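Long-range contacts in putative membrane protein COG4129 (Clostridium difficile, PDB 3KMI), which is of unknown function but probably takes part in exporting aromatic acids across the cell membrane, this piece being its helical C-terminal domain: residues A[27-32]-A[111-116]; A[103-108]-A[155-160]; A[127-132]-A[163-168]. All blocks are in the same frame, centred on the assembly; numbering follows the deposited sequence.

Contact 1 of 3, residues A[27-32]-A[111-116]; sequences DIADII and FIHKIG
His113 presents its imidazole to helix 7-33 with two different surfaces in use at once: Ala29 lies over one face and Asp30 meets the edge. The Ala29 methyl sits above the centre of the ring, CB standing 3.6 Å from the centroid and almost on the ring normal, a CH-pi contact. Asp30 reaches the edge of the ring at NE2, where the N-H of His113 NE2 is given to Asp30 OD1 at 2.8 Å. Oxygen OD1 lies in the ring plane, yet the ring and carboxylate planes are turned 45° apart, and the donor reaches OD1 from above the carboxylate plane. The bond is bent, with an N-H...O angle of 138°. The two side chains cross at about a right angle. In His113, CG is anti to the carbonyl carbon and beside the backbone N (chi1 -82°); from a CB that does not face the partner helix, the tip of the ring then comes close to it.

Next to the ring, Ile112 touches the same alanine: its CG2 branch is 3.6 Å from Ala29 CB. Its other branch ends in CD1, which meets Ile32 CD1 at 3.7 Å. The small alanine lets the nearly antiparallel helices come close, their axes 8.7 Å apart and the CA atoms of Ala29 and Ile112 separated by 5.6 Å. Leu25 and Leu164 also pack on Ile112, continuing the apolar layer into the helix bundle.

Polar and apolar chemistry are thus set side by side. The isoleucines and alanine fill the buried strip, while the histidine-carboxylate pair borders it at partly exposed residues. The bond to Asp30 and the methyl over one face together restrict the ring's rotation, and the nearby carboxylate would be expected to stabilise a positive charge on His113.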
ATOM      1  N   ASP A  27     -16.145  -0.874   8.969  1.00 10.49           N
ATOM      2  CA  ASP A  27     -16.480   0.571   9.042  1.00 11.97           C
ATOM      3  C   ASP A  27     -16.256   1.195   7.692  1.00 12.11           C
ATOM      4  O   ASP A  27     -17.067   2.005   7.270  1.00 12.86           O
ATOM      5  CB  ASP A  27     -15.588   1.346  10.019  1.00 11.16           C
ATOM      6  CG  ASP A  27     -15.831   0.990  11.449  1.00 12.06           C
ATOM      7  OD1 ASP A  27     -16.915   0.471  11.750  1.00 11.68           O
ATOM      8  OD2 ASP A  27     -14.926   1.255  12.283  1.00 12.85           O
ATOM      9  N   ILE A  28     -15.137   0.843   7.041  1.00 11.06           N
ATOM     10  CA  ILE A  28     -14.843   1.343   5.683  1.00 11.54           C
ATOM     11  C   ILE A  28     -15.948   0.970   4.654  1.00 10.83           C
ATOM     12  O   ILE A  28     -16.496   1.844   3.937  1.00 11.02           O
ATOM     13  CB  ILE A  28     -13.420   0.940   5.214  1.00 11.47           C
ATOM     14  CG1 ILE A  28     -12.380   1.749   6.013  1.00 14.52           C
ATOM     15  CG2 ILE A  28     -13.247   1.191   3.714  1.00 11.58           C
ATOM     16  CD1 ILE A  28     -11.001   1.038   6.113  1.00 12.72           C
ATOM     17  N   ALA A  29     -16.313  -0.296   4.613  1.00 10.51           N
ATOM     18  CA  ALA A  29     -17.412  -0.744   3.723  1.00  9.75           C
ATOM     19  C   ALA A  29     -18.693   0.101   3.962  1.00 10.56           C
ATOM     20  O   ALA A  29     -19.403   0.427   3.011  1.00  9.61           O
ATOM     21  CB  ALA A  29     -17.716  -2.216   3.931  1.00  8.68           C
ATOM     22  N   ASP A  30     -18.999   0.415   5.225  1.00 11.24           N
ATOM     23  CA  ASP A  30     -20.213   1.194   5.569  1.00 12.28           C
ATOM     24  C   ASP A  30     -20.120   2.640   5.103  1.00 12.38           C
ATOM     25  O   ASP A  30     -21.136   3.288   4.806  1.00 12.35           O
ATOM     26  CB  ASP A  30     -20.434   1.210   7.091  1.00 13.89           C
ATOM     27  CG  ASP A  30     -20.817  -0.155   7.654  1.00 17.98           C
ATOM     28  OD1 ASP A  30     -21.352  -0.981   6.895  1.00 22.10           O
ATOM     29  OD2 ASP A  30     -20.574  -0.404   8.864  1.00 23.79           O
ATOM     30  N   ILE A  31     -18.906   3.180   5.100  1.00 11.57           N
ATOM     31  CA  ILE A  31     -18.691   4.559   4.666  1.00 12.09           C
ATOM     32  C   ILE A  31     -18.969   4.708   3.158  1.00 11.97           C
ATOM     33  O   ILE A  31     -19.581   5.702   2.717  1.00 10.99           O
ATOM     34  CB  ILE A  31     -17.296   5.077   5.048  1.00 13.08           C
ATOM     35  CG1 ILE A  31     -17.263   5.369   6.566  1.00 13.64           C
ATOM     36  CG2 ILE A  31     -16.990   6.354   4.231  1.00 13.57           C
ATOM     37  CD1 ILE A  31     -15.894   5.388   7.206  1.00 16.49           C
ATOM     38  N   ILE A  32     -18.578   3.698   2.373  1.00 11.02           N
ATOM     39  CA  ILE A  32     -18.872   3.719   0.926  1.00 10.30           C
ATOM     40  C   ILE A  32     -20.362   3.959   0.664  1.00 11.08           C
ATOM     41  O   ILE A  32     -20.723   4.767  -0.208  1.00 10.27           O
ATOM     42  CB  ILE A  32     -18.374   2.432   0.204  1.00  9.84           C
ATOM     43  CG1 ILE A  32     -16.871   2.315   0.361  1.00  8.35           C
ATOM     44  CG2 ILE A  32     -18.821   2.377  -1.282  1.00  8.94           C
ATOM     45  CD1 ILE A  32     -16.294   0.925   0.064  1.00  8.59           C
ATOM     46  N   PHE A 111     -18.370  -6.626  -1.062  1.00  5.45           N
ATOM     47  CA  PHE A 111     -17.162  -7.487  -1.070  1.00  6.52           C
ATOM     48  C   PHE A 111     -16.291  -7.254   0.189  1.00  6.70           C
ATOM     49  O   PHE A 111     -15.788  -8.209   0.798  1.00  7.11           O
ATOM     50  CB  PHE A 111     -16.366  -7.267  -2.366  1.00  6.50           C
ATOM     51  CG  PHE A 111     -15.113  -8.120  -2.482  1.00  8.76           C
ATOM     52  CD1 PHE A 111     -15.184  -9.513  -2.409  1.00  9.11           C
ATOM     53  CD2 PHE A 111     -13.878  -7.524  -2.715  1.00 10.81           C
ATOM     54  CE1 PHE A 111     -14.005 -10.307  -2.526  1.00 10.75           C
ATOM     55  CE2 PHE A 111     -12.707  -8.294  -2.837  1.00 12.15           C
ATOM     56  CZ  PHE A 111     -12.777  -9.691  -2.725  1.00 12.11           C
ATOM     57  N   ILE A 112     -16.137  -5.995   0.594  1.00  5.92           N
ATOM     58  CA  ILE A 112     -15.429  -5.657   1.814  1.00  6.70           C
ATOM     59  C   ILE A 112     -16.145  -6.198   3.075  1.00  7.04           C
ATOM     60  O   ILE A 112     -15.494  -6.678   3.997  1.00  8.09           O
ATOM     61  CB  ILE A 112     -15.178  -4.109   1.946  1.00  6.09           C
ATOM     62  CG1 ILE A 112     -14.272  -3.642   0.794  1.00  7.62           C
ATOM     63  CG2 ILE A 112     -14.540  -3.808   3.302  1.00  5.79           C
ATOM     64  CD1 ILE A 112     -14.180  -2.118   0.591  1.00  8.02           C
ATOM     65  N   HIS A 113     -17.466  -6.091   3.123  1.00  6.87           N
ATOM     66  CA  HIS A 113     -18.243  -6.760   4.195  1.00  9.05           C
ATOM     67  C   HIS A 113     -18.007  -8.258   4.229  1.00  7.98           C
ATOM     68  O   HIS A 113     -17.865  -8.852   5.302  1.00  8.10           O
ATOM     69  CB  HIS A 113     -19.752  -6.522   4.058  1.00  8.94           C
ATOM     70  CG  HIS A 113     -20.213  -5.208   4.613  1.00 15.91           C
ATOM     71  ND1 HIS A 113     -20.869  -4.267   3.850  1.00 20.23           N
ATOM     72  CD2 HIS A 113     -20.140  -4.685   5.862  1.00 19.45           C
ATOM     73  CE1 HIS A 113     -21.149  -3.209   4.593  1.00 18.07           C
ATOM     74  NE2 HIS A 113     -20.710  -3.433   5.817  1.00 19.22           N
ATOM     75  N   LYS A 114     -18.002  -8.872   3.056  1.00  7.34           N
ATOM     76  CA  LYS A 114     -17.795 -10.299   2.951  1.00  7.67           C
ATOM     77  C   LYS A 114     -16.440 -10.617   3.554  1.00  7.45           C
ATOM     78  O   LYS A 114     -16.296 -11.541   4.373  1.00  8.30           O
ATOM     79  CB  LYS A 114     -17.889 -10.766   1.494  1.00  6.19           C
ATOM     80  CG  LYS A 114     -17.622 -12.258   1.291  1.00  8.44           C
ATOM     81  CD  LYS A 114     -17.736 -12.604  -0.175  1.00 11.41           C
ATOM     82  CE  LYS A 114     -17.653 -14.100  -0.460  1.00 11.18           C
ATOM     83  NZ  LYS A 114     -17.876 -14.304  -1.929  1.00  8.85           N
ATOM     84  N   ILE A 115     -15.442  -9.855   3.156  1.00  7.85           N
ATOM     85  CA  ILE A 115     -14.085 -10.040   3.693  1.00  8.69           C
ATOM     86  C   ILE A 115     -14.090  -9.863   5.234  1.00  8.83           C
ATOM     87  O   ILE A 115     -13.528 -10.679   5.980  1.00  9.72           O
ATOM     88  CB  ILE A 115     -13.049  -9.078   3.040  1.00  9.13           C
ATOM     89  CG1 ILE A 115     -12.888  -9.340   1.520  1.00  9.06           C
ATOM     90  CG2 ILE A 115     -11.694  -9.184   3.802  1.00  9.85           C
ATOM     91  CD1 ILE A 115     -11.995  -8.279   0.763  1.00 11.84           C
ATOM     92  N   GLY A 116     -14.692  -8.789   5.706  1.00  9.28           N
ATOM     93  CA  GLY A 116     -14.678  -8.504   7.128  1.00  9.09           C
ATOM     94  C   GLY A 116     -15.303  -9.601   7.977  1.00  8.45           C
ATOM     95  O   GLY A 116     -14.883  -9.817   9.121  1.00 10.29           O
TER

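Contact 2 of 3, residues A[103-108]-A[155-160]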
ATOM      1  N   PRO A 103     -23.427   1.551  -8.713  1.00  5.62           N
ATOM      2  CA  PRO A 103     -23.591   0.137  -8.439  1.00  5.50           C
ATOM      3  C   PRO A 103     -22.290  -0.574  -8.149  1.00  5.52           C
ATOM      4  O   PRO A 103     -22.261  -1.381  -7.249  1.00  5.54           O
ATOM      5  CB  PRO A 103     -24.210  -0.391  -9.741  1.00  4.89           C
ATOM      6  CG  PRO A 103     -25.017   0.717 -10.186  1.00  6.38           C
ATOM      7  CD  PRO A 103     -24.200   1.940  -9.908  1.00  5.79           C
ATOM      8  N   GLN A 104     -21.221  -0.259  -8.878  1.00  5.13           N
ATOM      9  CA  GLN A 104     -19.912  -0.904  -8.631  1.00  6.29           C
ATOM     10  C   GLN A 104     -19.322  -0.596  -7.242  1.00  5.45           C
ATOM     11  O   GLN A 104     -18.629  -1.427  -6.671  1.00  4.22           O
ATOM     12  CB  GLN A 104     -18.912  -0.545  -9.731  1.00  7.28           C
ATOM     13  CG  GLN A 104     -19.160  -1.217 -11.093  1.00 11.05           C
ATOM     14  CD  GLN A 104     -19.210  -2.751 -11.019  1.00 18.52           C
ATOM     15  OE1 GLN A 104     -20.147  -3.381 -11.527  1.00 25.09           O
ATOM     16  NE2 GLN A 104     -18.209  -3.351 -10.390  1.00 20.06           N
ATOM     17  N   ALA A 105     -19.612   0.599  -6.716  1.00  3.73           N
ATOM     18  CA  ALA A 105     -19.259   0.958  -5.332  1.00  3.09           C
ATOM     19  C   ALA A 105     -20.046   0.122  -4.331  1.00  2.79           C
ATOM     20  O   ALA A 105     -19.487  -0.378  -3.367  1.00  2.97           O
ATOM     21  CB  ALA A 105     -19.487   2.488  -5.084  1.00  2.00           C
ATOM     22  N   HIS A 106     -21.350  -0.036  -4.558  1.00  4.18           N
ATOM     23  CA  HIS A 106     -22.172  -0.937  -3.745  1.00  4.87           C
ATOM     24  C   HIS A 106     -21.613  -2.378  -3.786  1.00  6.59           C
ATOM     25  O   HIS A 106     -21.605  -3.049  -2.780  1.00  7.64           O
ATOM     26  CB  HIS A 106     -23.622  -0.910  -4.236  1.00  4.19           C
ATOM     27  CG  HIS A 106     -24.379   0.322  -3.840  1.00  2.25           C
ATOM     28  ND1 HIS A 106     -24.833   0.532  -2.553  1.00  3.21           N
ATOM     29  CD2 HIS A 106     -24.822   1.373  -4.571  1.00  2.23           C
ATOM     30  CE1 HIS A 106     -25.499   1.671  -2.501  1.00  3.16           C
ATOM     31  NE2 HIS A 106     -25.507   2.202  -3.713  1.00  2.11           N
ATOM     32  N   ILE A 107     -21.126  -2.826  -4.939  1.00  6.98           N
ATOM     33  CA  ILE A 107     -20.566  -4.180  -5.072  1.00  8.16           C
ATOM     34  C   ILE A 107     -19.229  -4.288  -4.290  1.00  8.46           C
ATOM     35  O   ILE A 107     -18.975  -5.292  -3.617  1.00  7.86           O
ATOM     36  CB  ILE A 107     -20.423  -4.578  -6.560  1.00  8.31           C
ATOM     37  CG1 ILE A 107     -21.807  -4.908  -7.141  1.00  9.48           C
ATOM     38  CG2 ILE A 107     -19.463  -5.800  -6.761  1.00  8.01           C
ATOM     39  CD1 ILE A 107     -21.850  -4.828  -8.648  1.00 14.74           C
ATOM     40  N   LEU A 108     -18.405  -3.243  -4.388  1.00  8.05           N
ATOM     41  CA  LEU A 108     -17.173  -3.146  -3.627  1.00  7.87           C
ATOM     42  C   LEU A 108     -17.466  -3.202  -2.125  1.00  7.80           C
ATOM     43  O   LEU A 108     -16.814  -3.932  -1.354  1.00  7.98           O
ATOM     44  CB  LEU A 108     -16.426  -1.838  -3.956  1.00  8.06           C
ATOM     45  CG  LEU A 108     -15.182  -1.686  -3.076  1.00  8.77           C
ATOM     46  CD1 LEU A 108     -14.208  -2.828  -3.410  1.00 11.74           C
ATOM     47  CD2 LEU A 108     -14.540  -0.320  -3.227  1.00 12.46           C
ATOM     48  N   ALA A 155     -11.612   5.723 -10.739  1.00  9.88           N
ATOM     49  CA  ALA A 155     -10.231   5.568 -10.323  1.00  9.92           C
ATOM     50  C   ALA A 155     -10.091   5.329  -8.835  1.00  9.01           C
ATOM     51  O   ALA A 155      -9.289   4.493  -8.438  1.00  9.75           O
ATOM     52  CB  ALA A 155      -9.357   6.765 -10.798  1.00  9.61           C
ATOM     53  N   ILE A 156     -10.856   6.037  -8.003  1.00  9.16           N
ATOM     54  CA  ILE A 156     -10.818   5.780  -6.552  1.00 10.20           C
ATOM     55  C   ILE A 156     -11.190   4.329  -6.241  1.00  9.93           C
ATOM     56  O   ILE A 156     -10.563   3.676  -5.400  1.00 10.99           O
ATOM     57  CB  ILE A 156     -11.791   6.692  -5.766  1.00  9.96           C
ATOM     58  CG1 ILE A 156     -11.268   8.115  -5.735  1.00 13.17           C
ATOM     59  CG2 ILE A 156     -11.955   6.213  -4.352  1.00 11.18           C
ATOM     60  CD1 ILE A 156     -12.334   9.099  -5.238  1.00 16.83           C
ATOM     61  N   LEU A 157     -12.214   3.828  -6.921  1.00  9.89           N
ATOM     62  CA  LEU A 157     -12.690   2.482  -6.674  1.00  9.64           C
ATOM     63  C   LEU A 157     -11.615   1.497  -7.107  1.00  9.77           C
ATOM     64  O   LEU A 157     -11.421   0.490  -6.472  1.00 10.13           O
ATOM     65  CB  LEU A 157     -14.017   2.213  -7.441  1.00  8.87           C
ATOM     66  CG  LEU A 157     -15.248   3.044  -7.056  1.00  9.71           C
ATOM     67  CD1 LEU A 157     -16.508   2.788  -7.967  1.00  9.01           C
ATOM     68  CD2 LEU A 157     -15.630   2.789  -5.600  1.00  6.50           C
ATOM     69  N   PHE A 158     -10.905   1.793  -8.181  0.50  9.77           N
ATOM     70  CA  PHE A 158      -9.865   0.868  -8.628  0.50 10.30           C
ATOM     71  C   PHE A 158      -8.651   0.855  -7.680  0.50  9.97           C
ATOM     72  O   PHE A 158      -8.015  -0.190  -7.487  0.50 10.37           O
ATOM     73  CB  PHE A 158      -9.421   1.179 -10.060  0.50 10.43           C
ATOM     74  CG  PHE A 158      -8.717   0.036 -10.722  0.50 10.60           C
ATOM     75  CD1 PHE A 158      -9.443  -0.997 -11.303  0.50 10.27           C
ATOM     76  CD2 PHE A 158      -7.338  -0.022 -10.750  0.50 11.30           C
ATOM     77  CE1 PHE A 158      -8.806  -2.063 -11.899  0.50 10.94           C
ATOM     78  CE2 PHE A 158      -6.685  -1.084 -11.350  0.50 12.19           C
ATOM     79  CZ  PHE A 158      -7.424  -2.106 -11.932  0.50 12.91           C
ATOM     80  N   LEU A 159      -8.342   2.011  -7.097  1.00  9.22           N
ATOM     81  CA  LEU A 159      -7.255   2.098  -6.099  1.00  9.67           C
ATOM     82  C   LEU A 159      -7.589   1.308  -4.836  1.00  9.24           C
ATOM     83  O   LEU A 159      -6.674   0.757  -4.173  1.00  8.62           O
ATOM     84  CB  LEU A 159      -6.919   3.558  -5.741  1.00  8.38           C
ATOM     85  CG  LEU A 159      -6.292   4.457  -6.815  1.00  8.19           C
ATOM     86  CD1 LEU A 159      -6.679   5.904  -6.594  1.00  6.18           C
ATOM     87  CD2 LEU A 159      -4.809   4.271  -6.869  1.00  7.02           C
ATOM     88  N   CYS A 160      -8.880   1.284  -4.497  1.00  9.93           N
ATOM     89  CA  CYS A 160      -9.375   0.401  -3.406  1.00  9.92           C
ATOM     90  C   CYS A 160      -9.059  -1.082  -3.650  1.00 11.41           C
ATOM     91  O   CYS A 160      -8.601  -1.772  -2.742  1.00 11.66           O
ATOM     92  CB  CYS A 160     -10.854   0.604  -3.191  1.00  9.81           C
ATOM     93  SG  CYS A 160     -11.187   2.190  -2.407  1.00 11.21           S
TER
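Leu157 and Ala105 meet in a parallel helix-helix packing of an all-helical bundle, where helix 103-117 and helix 148-176 run in the same direction at 19°. Helix 124-140 stands between them in sequence and makes the return run that allows two such helices to lie parallel. Their axes are 10.8 Å apart, a spacing bridged chiefly by leucine side chains.

Leu157 extends directly at its partner. Its CG is anti to the carbonyl carbon, beside the backbone N (chi1 -64°), and both terminal methyls are put to use. CD2 comes to 3.9 Å from Ala105 CB. CD1 rests near the backbone of the same residue, 4.0 Å from Ala105 N, with the start of the Gln104 side chain beyond it; the remainder of that glutamine leads away toward Leu135 and Met139. Met139 also packs on Leu157.

Leu108 takes the other common conformation, CG anti to the backbone N (chi1 176°). The two leucines cross at a slant, and across this contact Leu108 works through CD2, 4.1 Å from Leu157 CD2, while its CD1 packs on Leu164. Apolar packing of this kind, with no hydrogen bond between the two segments, joins the two helices, and Ile32 of helix 7-33 packs on both Ala105 and Leu108. Beyond the contact, Ala155, Phe158 and Leu159 pack against the second subunit, so helix 148-176 serves both the bundle and the dimer.

Cys160 completes the contact with its methylene: Cys160 CB lies 3.8 Å from Leu108 CD2.

Contact 3 of 3, residues A[127-132]-A[163-168]; sequences LLLEEL and ELKQFL
Leu132 and Leu168 each lay a methyl over a flat backbone amide of the opposing helix, and no ring takes part in the contact. Leu132 CD2 stands over one face of the peptide that joins Leu164 to Lys165, almost directly above the nitrogen, at 3.4 Å from Lys165 N. The fit is tight, since the same methyl is only 3.5 Å from Lys165 CA. In return, Leu168 CD1 covers a face of the peptide between Leu128 and Leu129, 3.9 Å from Leu128 C. At the edges of these amides the carbonyl oxygens are engaged within their own helices: Leu164 O accepts from Leu168 N, and Leu128 O from Leu132 N.

The two leucines start out differently: Leu132 holds CG anti to the backbone N (chi1 -177°), Leu168 anti to the carbonyl carbon (chi1 -70°). Leu168 then divides its methyls: CD1 goes to the amide, and CD2 meets Leu128 CD1 at 3.7 Å, the two side chains crossing at about a right angle. Leu129 and Leu168 slide past each other in opposite directions, with Leu129 CD2 3.8 Å from Leu168 CB. The same methyl of Leu129 touches Lys165 CG at 3.9 Å; lysine thus contributes the aliphatic base of its side chain at the exposed border while its extended end leads away.

This is the antiparallel packing of two successive helices, 124-140 and 148-176, within the all-helical bundle of the C-terminal domain, with local axes 10.1 Å apart. Phe120, in the loop before helix 124-140, lies against both Leu128 and Leu168. Helix 103-117 flanks the pair, bringing Phe111 to Leu132 and Leu108 and Ile112 to Leu164, while Glu163 and Gln166 turn to helix 68-95.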
ATOM      1  N   LEU A 127      -9.983 -17.885  -2.834  1.00  9.21           N
ATOM      2  CA  LEU A 127     -11.300 -17.553  -3.354  1.00  8.98           C
ATOM      3  C   LEU A 127     -11.483 -16.046  -3.417  1.00  8.52           C
ATOM      4  O   LEU A 127     -11.905 -15.504  -4.428  1.00  8.65           O
ATOM      5  CB  LEU A 127     -12.418 -18.195  -2.511  1.00  8.86           C
ATOM      6  CG  LEU A 127     -12.529 -19.722  -2.682  1.00 10.60           C
ATOM      7  CD1 LEU A 127     -13.583 -20.251  -1.742  1.00 13.33           C
ATOM      8  CD2 LEU A 127     -12.840 -20.163  -4.111  1.00  7.65           C
ATOM      9  N   LEU A 128     -11.173 -15.368  -2.324  1.00  8.16           N
ATOM     10  CA  LEU A 128     -11.397 -13.914  -2.251  1.00  8.62           C
ATOM     11  C   LEU A 128     -10.494 -13.160  -3.259  1.00  8.48           C
ATOM     12  O   LEU A 128     -10.928 -12.201  -3.918  1.00  7.82           O
ATOM     13  CB  LEU A 128     -11.198 -13.420  -0.807  1.00  7.96           C
ATOM     14  CG  LEU A 128     -12.202 -13.996   0.217  1.00  8.87           C
ATOM     15  CD1 LEU A 128     -11.840 -13.564   1.624  1.00  7.06           C
ATOM     16  CD2 LEU A 128     -13.645 -13.530  -0.152  1.00  7.40           C
ATOM     17  N   LEU A 129      -9.264 -13.643  -3.422  1.00  8.69           N
ATOM     18  CA  LEU A 129      -8.376 -13.061  -4.431  1.00  9.43           C
ATOM     19  C   LEU A 129      -8.917 -13.238  -5.868  1.00  9.92           C
ATOM     20  O   LEU A 129      -8.872 -12.288  -6.656  1.00 10.33           O
ATOM     21  CB  LEU A 129      -6.930 -13.577  -4.273  1.00  9.55           C
ATOM     22  CG  LEU A 129      -6.148 -13.069  -3.051  1.00  8.67           C
ATOM     23  CD1 LEU A 129      -5.033 -14.046  -2.665  1.00 10.65           C
ATOM     24  CD2 LEU A 129      -5.606 -11.659  -3.290  1.00  7.87           C
ATOM     25  N   GLU A 130      -9.414 -14.437  -6.200  0.50 10.17           N
ATOM     26  CA  GLU A 130     -10.100 -14.669  -7.491  0.50 10.53           C
ATOM     27  C   GLU A 130     -11.276 -13.701  -7.678  0.50 10.84           C
ATOM     28  O   GLU A 130     -11.444 -13.105  -8.753  0.50 10.32           O
ATOM     29  CB  GLU A 130     -10.631 -16.105  -7.605  0.50 10.83           C
ATOM     30  CG  GLU A 130      -9.584 -17.202  -7.730  0.50 10.92           C
ATOM     31  CD  GLU A 130     -10.156 -18.583  -7.424  0.50 12.85           C
ATOM     32  OE1 GLU A 130      -9.718 -19.206  -6.427  0.50 13.55           O
ATOM     33  OE2 GLU A 130     -11.066 -19.038  -8.160  0.50 13.32           O
ATOM     34  N   GLU A 131     -12.082 -13.547  -6.623  1.00 10.67           N
ATOM     35  CA  GLU A 131     -13.274 -12.678  -6.675  1.00 10.85           C
ATOM     36  C   GLU A 131     -12.846 -11.244  -6.915  1.00 10.84           C
ATOM     37  O   GLU A 131     -13.455 -10.530  -7.721  1.00 11.48           O
ATOM     38  CB  GLU A 131     -14.121 -12.787  -5.401  1.00 10.82           C
ATOM     39  CG  GLU A 131     -15.392 -11.913  -5.390  1.00 11.25           C
ATOM     40  CD  GLU A 131     -16.309 -12.163  -4.152  1.00 15.22           C
ATOM     41  OE1 GLU A 131     -15.999 -13.057  -3.331  1.00 13.76           O
ATOM     42  OE2 GLU A 131     -17.350 -11.458  -4.013  1.00 15.38           O
ATOM     43  N   LEU A 132     -11.785 -10.830  -6.230  1.00 11.51           N
ATOM     44  CA  LEU A 132     -11.197  -9.503  -6.455  1.00 12.31           C
ATOM     45  C   LEU A 132     -10.739  -9.307  -7.910  1.00 12.82           C
ATOM     46  O   LEU A 132     -10.991  -8.241  -8.513  1.00 12.68           O
ATOM     47  CB  LEU A 132     -10.038  -9.235  -5.465  1.00 11.87           C
ATOM     48  CG  LEU A 132      -9.375  -7.871  -5.530  1.00 14.61           C
ATOM     49  CD1 LEU A 132     -10.437  -6.771  -5.468  1.00 15.38           C
ATOM     50  CD2 LEU A 132      -8.431  -7.720  -4.324  1.00 13.65           C
ATOM     51  N   GLU A 163      -5.437  -1.888  -2.889  1.00  8.56           N
ATOM     52  CA  GLU A 163      -5.196  -2.019  -1.445  1.00  9.61           C
ATOM     53  C   GLU A 163      -5.767  -3.347  -0.921  1.00  8.61           C
ATOM     54  O   GLU A 163      -5.108  -4.074  -0.160  1.00  8.85           O
ATOM     55  CB  GLU A 163      -5.803  -0.832  -0.677  1.00  8.61           C
ATOM     56  CG  GLU A 163      -5.132   0.502  -1.007  1.00 10.23           C
ATOM     57  CD  GLU A 163      -3.627   0.528  -0.684  1.00 10.26           C
ATOM     58  OE1 GLU A 163      -3.170  -0.031   0.346  1.00  8.41           O
ATOM     59  OE2 GLU A 163      -2.885   1.127  -1.482  1.00 14.79           O
ATOM     60  N   LEU A 164      -6.955  -3.699  -1.398  1.00  8.85           N
ATOM     61  CA  LEU A 164      -7.589  -4.931  -0.974  1.00  9.60           C
ATOM     62  C   LEU A 164      -6.815  -6.184  -1.360  1.00  9.82           C
ATOM     63  O   LEU A 164      -6.880  -7.181  -0.651  1.00 11.07           O
ATOM     64  CB  LEU A 164      -9.039  -5.016  -1.486  1.00  9.94           C
ATOM     65  CG  LEU A 164     -10.044  -4.107  -0.777  1.00 10.05           C
ATOM     66  CD1 LEU A 164     -11.399  -4.287  -1.536  1.00 11.07           C
ATOM     67  CD2 LEU A 164     -10.235  -4.517   0.718  1.00  7.57           C
ATOM     68  N   LYS A 165      -6.100  -6.168  -2.473  1.00  9.91           N
ATOM     69  CA  LYS A 165      -5.315  -7.340  -2.856  1.00  9.81           C
ATOM     70  C   LYS A 165      -4.232  -7.579  -1.813  1.00  9.53           C
ATOM     71  O   LYS A 165      -4.040  -8.698  -1.354  1.00  9.61           O
ATOM     72  CB  LYS A 165      -4.685  -7.174  -4.246  1.00  9.10           C
ATOM     73  CG  LYS A 165      -4.073  -8.448  -4.799  1.00 10.08           C
ATOM     74  CD  LYS A 165      -3.523  -8.203  -6.212  1.00 11.13           C
ATOM     75  CE  LYS A 165      -2.949  -9.453  -6.834  1.00 12.09           C
ATOM     76  NZ  LYS A 165      -2.583  -9.150  -8.227  1.00 12.29           N
ATOM     77  N   GLN A 166      -3.519  -6.520  -1.446  1.00 10.24           N
ATOM     78  CA  GLN A 166      -2.481  -6.665  -0.420  1.00  9.69           C
ATOM     79  C   GLN A 166      -3.074  -7.025   0.935  1.00  9.11           C
ATOM     80  O   GLN A 166      -2.502  -7.829   1.630  1.00  9.00           O
ATOM     81  CB  GLN A 166      -1.587  -5.442  -0.297  1.00 10.25           C
ATOM     82  CG  GLN A 166      -0.318  -5.817   0.522  1.00 13.70           C
ATOM     83  CD  GLN A 166       0.489  -7.011  -0.089  1.00 18.51           C
ATOM     84  OE1 GLN A 166       0.812  -7.029  -1.290  1.00 19.95           O
ATOM     85  NE2 GLN A 166       0.830  -7.987   0.755  1.00 20.03           N
ATOM     86  N   PHE A 167      -4.231  -6.453   1.296  1.00  9.59           N
ATOM     87  CA  PHE A 167      -4.947  -6.878   2.507  1.00  9.02           C
ATOM     88  C   PHE A 167      -5.210  -8.394   2.559  1.00  9.85           C
ATOM     89  O   PHE A 167      -4.988  -9.054   3.593  1.00  9.58           O
ATOM     90  CB  PHE A 167      -6.284  -6.122   2.636  1.00  9.79           C
ATOM     91  CG  PHE A 167      -6.984  -6.371   3.940  1.00  9.90           C
ATOM     92  CD1 PHE A 167      -6.774  -5.515   5.017  1.00  9.63           C
ATOM     93  CD2 PHE A 167      -7.821  -7.494   4.102  1.00  9.12           C
ATOM     94  CE1 PHE A 167      -7.387  -5.722   6.208  1.00  8.18           C
ATOM     95  CE2 PHE A 167      -8.432  -7.737   5.297  1.00  8.64           C
ATOM     96  CZ  PHE A 167      -8.225  -6.839   6.370  1.00  9.01           C
ATOM     97  N   LEU A 168      -5.646  -8.963   1.443  1.00  8.78           N
ATOM     98  CA  LEU A 168      -5.967 -10.388   1.408  1.00  9.54           C
ATOM     99  C   LEU A 168      -4.706 -11.237   1.437  1.00  9.79           C
ATOM    100  O   LEU A 168      -4.706 -12.298   2.043  1.00  9.98           O
ATOM    101  CB  LEU A 168      -6.829 -10.759   0.182  1.00  8.52           C
ATOM    102  CG  LEU A 168      -8.277 -10.233   0.196  1.00  8.33           C
ATOM    103  CD1 LEU A 168      -8.919 -10.290  -1.217  1.00  4.94           C
ATOM    104  CD2 LEU A 168      -9.177 -10.981   1.235  1.00  6.58           C
TER

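How the contacts relate
Contacts 1 and 2 share helix 103-117, and contacts 2 and 3 share helix 148-176. All three are buried, but the centres of contacts 1 and 3 lie about 9 and 10 Å from the chain's centre and that of contact 2 about 15 Å. Contact 2 alone pairs parallel helices; contacts 2 and 3 both rest on apolar packing. Contact 1 alone has a hydrogen bond between its segments, at a partly exposed border, whereas contact 3 borders solvent through an exposed lysine. They also touch: Ile32 CD1 is 3.9 Å from Leu108 CD2. A salt bridge, Lys114 NZ to Glu131 OE1 at 2.7 Å, adds a charged tie between contacts 1 and 3.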